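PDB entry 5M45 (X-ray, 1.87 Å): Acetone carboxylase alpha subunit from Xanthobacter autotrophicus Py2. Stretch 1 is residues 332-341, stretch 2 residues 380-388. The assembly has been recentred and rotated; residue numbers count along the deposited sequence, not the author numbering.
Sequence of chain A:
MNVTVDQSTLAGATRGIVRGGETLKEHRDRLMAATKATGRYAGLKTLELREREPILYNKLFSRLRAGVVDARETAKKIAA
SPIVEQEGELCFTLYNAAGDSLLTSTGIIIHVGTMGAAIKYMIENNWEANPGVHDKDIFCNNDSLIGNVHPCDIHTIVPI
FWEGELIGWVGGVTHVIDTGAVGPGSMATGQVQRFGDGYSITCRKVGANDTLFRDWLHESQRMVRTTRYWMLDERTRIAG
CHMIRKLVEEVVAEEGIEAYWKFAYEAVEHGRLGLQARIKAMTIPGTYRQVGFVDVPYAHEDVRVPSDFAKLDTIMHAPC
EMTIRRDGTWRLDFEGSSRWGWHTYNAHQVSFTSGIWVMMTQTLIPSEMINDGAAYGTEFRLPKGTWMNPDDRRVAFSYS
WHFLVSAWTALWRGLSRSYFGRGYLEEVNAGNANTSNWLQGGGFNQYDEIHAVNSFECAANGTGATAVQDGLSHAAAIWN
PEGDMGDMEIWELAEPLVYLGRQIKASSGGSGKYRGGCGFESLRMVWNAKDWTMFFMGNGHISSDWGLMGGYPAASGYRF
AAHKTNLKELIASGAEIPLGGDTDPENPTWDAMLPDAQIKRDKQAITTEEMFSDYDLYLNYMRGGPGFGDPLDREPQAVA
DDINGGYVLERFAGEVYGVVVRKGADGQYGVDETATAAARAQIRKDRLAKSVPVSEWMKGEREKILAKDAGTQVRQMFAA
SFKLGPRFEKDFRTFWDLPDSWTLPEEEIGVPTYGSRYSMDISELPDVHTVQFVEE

Stretch 1 (332-341) LDFEGSSRWG
Stretch 2 380-388: FRLPKGTWM

Two strand ends run parallel, Leu-332 beside Phe-380 (CA to CA 5.0 Å) and Asp-333 beside Arg-381 (CA to CA 4.6 Å), and each then breaks into a type II turn, Phe-334 to Ser-337 and Pro-383 to Thr-386. Arg-381 stitches the strands through its backbone: its N donates to Leu-332 O at 2.9 Å, and its O accepts from Phe-334 N at 2.9 Å.

Leu-332 (chi1 m, chi2 102°) and Phe-380 (m, -89°) share one face of the sheet, CD1 to CE1 4.3 Å. Asp-333 and Arg-381 share the other. Arg-381 is extended, t, t, t with chi4 -79°, which carries its guanidinium to two carboxylates near its plane. NH1 forms salt bridges with Asp-333 OD1 (3.1 Å) and Glu-335 OE2 (2.9 Å). Asp-333, chi1 t and chi2 -16°, uses the same OD1 to accept from Glu-335 N at 3.1 Å, tying the turn to the charge cluster. Glu-335 starts sideways, but chi1 t, chi2 p and chi3 -176° bring its carboxylate back to the arginine.

Phe-334 (m, 84°) points toward the partner, placing CD1 3.5 Å from Leu-382 CD2 and CB 4.0 Å from Met-388 CE. Leu-382 points away, yet with chi1 -45° and chi2 t its end returns to the ring; Met-388 starts sideways, and p, m, m bring its CE 3.3 Å from Ser-337 OG.

The turns follow one rule. Gly-336 (105/-7) and Gly-385 (101/-16) adopt backbone angles that would jam a CB against the preceding carbonyl. The last residue's hydroxyl then returns to the first carbonyl: Ser-337 OG (m) to Phe-334 O, 2.8 Å, and Thr-386 OG1 (p) to Pro-383 O, 2.8 Å.

Arg-339, past the first turn, and Thr-386, closing the second, form a single bridge (CA to CA 4.3 Å). Trp-387 (p, -98°) N donates to Ser-338 O at 3.0 Å; Trp-340 (p, -92°) sets CD1 3.4 Å from Gly-385 O.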

# COMPACT_ATOMS: atom_id res chain seq x y z
N LEU A 332 24.00 24.06 12.81
CA LEU A 332 24.13 23.66 11.41
C LEU A 332 22.95 24.18 10.60
O LEU A 332 21.81 23.80 10.88
CB LEU A 332 24.24 22.16 11.30
CG LEU A 332 25.50 21.64 12.03
CD1 LEU A 332 25.12 21.05 13.37
CD2 LEU A 332 26.25 20.59 11.21
N ASP A 333 23.24 25.03 9.60
CA ASP A 333 22.22 25.75 8.82
C ASP A 333 22.38 25.35 7.35
O ASP A 333 23.47 25.54 6.77
CB ASP A 333 22.42 27.26 9.04
CG ASP A 333 21.34 28.13 8.36
OD1 ASP A 333 20.59 27.67 7.48
OD2 ASP A 333 21.23 29.33 8.72
N PHE A 334 21.31 24.80 6.76
CA PHE A 334 21.30 24.28 5.38
C PHE A 334 20.58 25.19 4.35
O PHE A 334 20.18 24.72 3.29
CB PHE A 334 20.79 22.83 5.38
CG PHE A 334 21.71 21.89 6.14
CD1 PHE A 334 21.62 21.76 7.53
CD2 PHE A 334 22.73 21.21 5.48
CE1 PHE A 334 22.51 20.93 8.22
CE2 PHE A 334 23.62 20.41 6.17
CZ PHE A 334 23.51 20.26 7.55
N GLU A 335 20.46 26.49 4.66
CA GLU A 335 20.04 27.51 3.71
C GLU A 335 20.76 27.35 2.38
O GLU A 335 21.99 27.27 2.36
CB GLU A 335 20.38 28.91 4.26
CG GLU A 335 20.13 30.13 3.31
CD GLU A 335 18.68 30.65 3.38
OE1 GLU A 335 18.27 31.58 2.65
OE2 GLU A 335 17.93 30.11 4.19
N GLY A 336 20.00 27.32 1.30
CA GLY A 336 20.55 27.13 -0.03
C GLY A 336 20.36 25.76 -0.66
O GLY A 336 20.66 25.57 -1.83
N SER A 337 19.84 24.81 0.11
CA SER A 337 19.66 23.44 -0.39
C SER A 337 18.56 23.36 -1.46
O SER A 337 17.66 24.22 -1.52
CB SER A 337 19.31 22.47 0.78
OG SER A 337 20.37 22.40 1.74
N SER A 338 18.66 22.33 -2.30
CA SER A 338 17.70 22.10 -3.40
C SER A 338 16.35 21.52 -2.90
O SER A 338 16.20 21.19 -1.74
CB SER A 338 18.35 21.23 -4.50
OG SER A 338 18.81 19.98 -4.02
N ARG A 339 15.38 21.41 -3.81
CA ARG A 339 14.00 21.00 -3.52
C ARG A 339 13.86 19.48 -3.55
O ARG A 339 14.65 18.79 -4.20
CB ARG A 339 13.05 21.61 -4.57
CG ARG A 339 11.56 21.49 -4.29
CD ARG A 339 10.66 22.24 -5.25
NE ARG A 339 10.66 21.73 -6.62
CZ ARG A 339 11.22 22.36 -7.68
NH1 ARG A 339 11.82 23.56 -7.56
NH2 ARG A 339 11.14 21.79 -8.89
N TRP A 340 12.84 18.97 -2.84
CA TRP A 340 12.38 17.58 -3.07
C TRP A 340 12.11 17.33 -4.56
O TRP A 340 11.95 18.28 -5.34
CB TRP A 340 11.14 17.27 -2.21
CG TRP A 340 9.93 18.12 -2.52
CD1 TRP A 340 9.59 19.29 -1.91
CD2 TRP A 340 8.91 17.84 -3.47
NE1 TRP A 340 8.43 19.78 -2.45
CE2 TRP A 340 7.98 18.92 -3.41
CE3 TRP A 340 8.69 16.82 -4.37
CZ2 TRP A 340 6.82 18.97 -4.20
CZ3 TRP A 340 7.52 16.89 -5.18
CH2 TRP A 340 6.61 17.94 -5.07
N GLY A 341 12.08 16.07 -4.96
CA GLY A 341 11.79 15.75 -6.38
C GLY A 341 11.00 14.46 -6.62
O GLY A 341 10.63 13.73 -5.66
N PHE A 380 19.66 22.97 14.68
CA PHE A 380 19.55 22.68 13.26
C PHE A 380 18.58 23.64 12.59
O PHE A 380 17.52 23.93 13.13
CB PHE A 380 19.06 21.25 12.99
CG PHE A 380 19.87 20.14 13.64
CD1 PHE A 380 20.97 19.57 12.98
CD2 PHE A 380 19.47 19.58 14.85
CE1 PHE A 380 21.68 18.51 13.54
CE2 PHE A 380 20.16 18.51 15.41
CZ PHE A 380 21.27 17.99 14.76
N ARG A 381 18.95 24.14 11.41
CA ARG A 381 18.05 24.94 10.57
C ARG A 381 17.95 24.32 9.15
O ARG A 381 18.94 24.32 8.39
CB ARG A 381 18.46 26.42 10.51
CG ARG A 381 17.60 27.24 9.55
CD ARG A 381 17.64 28.77 9.77
NE ARG A 381 16.73 29.48 8.85
CZ ARG A 381 16.97 29.75 7.55
NH1 ARG A 381 18.11 29.43 6.96
NH2 ARG A 381 16.05 30.39 6.84
N LEU A 382 16.75 23.81 8.83
CA LEU A 382 16.45 23.16 7.56
C LEU A 382 15.25 23.85 6.93
O LEU A 382 14.10 23.62 7.34
CB LEU A 382 16.11 21.67 7.76
CG LEU A 382 16.92 20.72 8.66
CD1 LEU A 382 16.52 19.25 8.46
CD2 LEU A 382 18.38 20.90 8.45
N PRO A 383 15.49 24.72 5.93
CA PRO A 383 14.35 25.47 5.41
C PRO A 383 13.24 24.58 4.84
O PRO A 383 13.55 23.58 4.20
CB PRO A 383 14.99 26.36 4.34
CG PRO A 383 16.36 26.57 4.84
CD PRO A 383 16.76 25.22 5.40
N LYS A 384 11.99 24.92 5.13
CA LYS A 384 10.83 24.12 4.71
C LYS A 384 10.70 24.11 3.20
O LYS A 384 10.73 25.14 2.55
CB LYS A 384 9.53 24.70 5.36
CG LYS A 384 8.25 23.86 5.25
CD LYS A 384 8.39 22.47 5.87
CE LYS A 384 7.04 21.72 5.90
NZ LYS A 384 7.20 20.32 6.40
N GLY A 385 10.49 22.93 2.63
CA GLY A 385 10.43 22.75 1.17
C GLY A 385 11.67 22.19 0.48
O GLY A 385 11.57 21.78 -0.69
N THR A 386 12.81 22.21 1.17
CA THR A 386 14.03 21.56 0.70
C THR A 386 13.86 20.03 0.73
O THR A 386 12.93 19.49 1.34
CB THR A 386 15.27 21.97 1.54
OG1 THR A 386 15.04 21.61 2.91
CG2 THR A 386 15.56 23.50 1.44
N TRP A 387 14.78 19.32 0.08
CA TRP A 387 14.71 17.84 0.05
C TRP A 387 14.84 17.20 1.44
O TRP A 387 14.28 16.11 1.65
CB TRP A 387 15.73 17.24 -0.94
CG TRP A 387 17.20 17.43 -0.52
CD1 TRP A 387 18.08 18.40 -0.96
CD2 TRP A 387 17.92 16.61 0.39
NE1 TRP A 387 19.31 18.22 -0.36
CE2 TRP A 387 19.24 17.12 0.47
CE3 TRP A 387 17.59 15.46 1.13
CZ2 TRP A 387 20.22 16.52 1.28
CZ3 TRP A 387 18.56 14.90 1.94
CH2 TRP A 387 19.86 15.41 2.00
N MET A 388 15.59 17.84 2.35
CA MET A 388 15.74 17.38 3.74
C MET A 388 14.58 17.78 4.70
O MET A 388 14.54 17.29 5.82
CB MET A 388 17.11 17.77 4.35
CG MET A 388 17.35 19.26 4.58
SD MET A 388 18.06 20.15 3.19
CE MET A 388 19.76 19.55 3.24